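Local coordinates for cell wall surface anchor family protein (Jo),Cell wall surface anchor family protein (In) (Streptococcus pneumoniae, PDB 5MKC) that is an engineered fusion of Jo and In, pieces of a pneumococcal pilus adhesin that associate autocatalytically through a covalent isopeptide bond, a basis for protein welding, at residues 18-22 and 44-48. Numbering follows the deposited sequence.
Sequences YPQTG and QHKAL
Tyr18 lies flat over the imidazole of His45 in an offset stack, with ring centroids 3.9 Å apart and planes only 2° from parallel. The overlap runs along the CD1-CE1-CZ side of the phenol, with His45 NE2 over one face, offset toward the rim. Tyr18 CE1 lies 3.2 Å from His45 NE2, and Tyr18 CZ equally near His45 CE1, while CG and CD2 lie farther off. On the histidine side, CG sits between the backbone N and the carbonyl carbon (chi1 41°), which lets the ring lie back under the phenol. Flat, partly polar rings suit a surface contact, since they can stack face to face while the phenol hydroxyl still reaches a polar partner.

The same hydroxyl makes a polar link: the backbone N-H of His45 donates to Tyr18 OH over 3.1 Å, with a nearly straight 162° at the hydrogen. Tyrosine thus both stacks on the His45 side chain and meets its backbone, which helps to hold the phenol at its hydroxyl end. Within 18-22, Gln20 NE2 donates to Tyr18 O at 3.0 Å, approaching from above the carbonyl plane.

Both segments belong to the N-terminal part of the fused chain, in an antiparallel meander whose strand 29-35 pairs with 21-24 and with 44-57. The loop leading into strand 21-24 packs against the start of strand 44-57, both flanking strand 29-35, at the surface where the modelled chain begins with Tyr18. Arg229 borders this end, touching Tyr18 and hydrogen-bonding to His45 O.

Apolar contact completes the inner side. Leu48 splits its methyls between two partners: CD1 reaches Pro19 CG at 4.0 Å, while CD2 comes within 4.4 Å of Tyr18 CD1. Proline's rigid ring offers carbon where the chain has yet to enter its strand, and the buried leucine's branched end meets both residues; Pro19 and Leu48 each also touch Ile33 of the middle strand.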
loop_
_atom_site.group_PDB
_atom_site.type_symbol
_atom_site.label_atom_id
_atom_site.label_comp_id
_atom_site.label_asym_id
_atom_site.label_seq_id
_atom_site.Cartn_x
_atom_site.Cartn_y
_atom_site.Cartn_z
ATOM N N TYR A 18 22.686 7.389 3.740
ATOM C CA TYR A 18 21.288 6.855 3.814
ATOM C C TYR A 18 20.534 7.435 5.017
ATOM O O TYR A 18 21.060 7.431 6.127
ATOM C CB TYR A 18 21.271 5.302 3.899
ATOM C CG TYR A 18 22.101 4.605 2.848
ATOM C CD1 TYR A 18 21.577 4.322 1.585
ATOM C CD2 TYR A 18 23.433 4.247 3.104
ATOM C CE1 TYR A 18 22.356 3.725 0.606
ATOM C CE2 TYR A 18 24.214 3.626 2.130
ATOM C CZ TYR A 18 23.667 3.365 0.888
ATOM O OH TYR A 18 24.417 2.758 -0.081
ATOM N N PRO A 19 19.284 7.906 4.813
ATOM C CA PRO A 19 18.449 8.104 5.997
ATOM C C PRO A 19 18.278 6.780 6.722
ATOM O O PRO A 19 18.140 5.737 6.072
ATOM C CB PRO A 19 17.112 8.570 5.427
ATOM C CG PRO A 19 17.102 8.075 4.026
ATOM C CD PRO A 19 18.526 8.093 3.569
ATOM N N GLN A 20 18.297 6.823 8.048
ATOM C CA GLN A 20 18.231 5.611 8.854
ATOM C C GLN A 20 16.807 5.291 9.267
ATOM O O GLN A 20 16.518 4.145 9.601
ATOM C CB GLN A 20 19.089 5.764 10.124
ATOM C CG GLN A 20 20.590 5.848 9.871
ATOM C CD GLN A 20 21.083 4.724 8.980
ATOM O OE1 GLN A 20 20.911 3.541 9.275
ATOM N NE2 GLN A 20 21.665 5.095 7.860
ATOM N N THR A 21 15.931 6.300 9.279
ATOM C CA THR A 21 14.569 6.130 9.799
ATOM C C THR A 21 13.511 6.903 9.023
ATOM O O THR A 21 13.816 7.805 8.244
ATOM C CB THR A 21 14.461 6.567 11.268
ATOM O OG1 THR A 21 14.512 7.980 11.336
ATOM C CG2 THR A 21 15.594 5.978 12.138
ATOM N N GLY A 22 12.263 6.519 9.226
ATOM C CA GLY A 22 11.126 7.392 8.976
ATOM C C GLY A 22 10.325 7.595 10.250
ATOM O O GLY A 22 10.633 6.997 11.293
ATOM N N GLN A 44 26.435 1.100 -4.018
ATOM C CA GLN A 44 25.408 1.808 -3.244
ATOM C C GLN A 44 24.066 1.095 -3.448
ATOM O O GLN A 44 23.865 0.413 -4.457
ATOM C CB GLN A 44 25.302 3.276 -3.702
ATOM C CG GLN A 44 26.488 4.167 -3.331
ATOM C CD GLN A 44 26.578 4.455 -1.830
ATOM O OE1 GLN A 44 26.940 3.580 -1.030
ATOM N NE2 GLN A 44 26.249 5.687 -1.441
ATOM N N HIS A 45 23.137 1.247 -2.514
ATOM C CA HIS A 45 21.798 0.740 -2.770
ATOM C C HIS A 45 20.795 1.854 -3.079
ATOM O O HIS A 45 20.895 2.974 -2.574
ATOM C CB HIS A 45 21.316 -0.247 -1.697
ATOM C CG HIS A 45 21.660 0.136 -0.290
ATOM N ND1 HIS A 45 22.901 -0.098 0.269
ATOM C CD2 HIS A 45 20.904 0.681 0.698
ATOM C CE1 HIS A 45 22.905 0.320 1.525
ATOM N NE2 HIS A 45 21.703 0.791 1.813
ATOM N N LYS A 46 19.869 1.553 -3.983
ATOM C CA LYS A 46 18.975 2.570 -4.528
ATOM C C LYS A 46 17.584 2.566 -3.887
ATOM O O LYS A 46 16.756 3.433 -4.178
ATOM C CB LYS A 46 18.832 2.368 -6.028
ATOM C CG LYS A 46 20.096 2.687 -6.803
ATOM C CD LYS A 46 19.976 2.335 -8.280
ATOM C CE LYS A 46 18.757 2.976 -8.926
ATOM N NZ LYS A 46 18.930 3.123 -10.393
ATOM N N ALA A 47 17.320 1.615 -3.010
ATOM C CA ALA A 47 15.990 1.537 -2.398
ATOM C C ALA A 47 16.018 1.072 -0.949
ATOM O O ALA A 47 16.861 0.264 -0.563
ATOM C CB ALA A 47 15.081 0.646 -3.222
ATOM N N LEU A 48 15.084 1.598 -0.166
ATOM C CA LEU A 48 15.010 1.320 1.270
ATOM C C LEU A 48 13.585 0.972 1.678
ATOM O O LEU A 48 12.642 1.619 1.238
ATOM C CB LEU A 48 15.458 2.553 2.053
ATOM C CG LEU A 48 16.862 3.084 1.744
ATOM C CD1 LEU A 48 17.091 4.443 2.385
ATOM C CD2 LEU A 48 17.893 2.107 2.260
#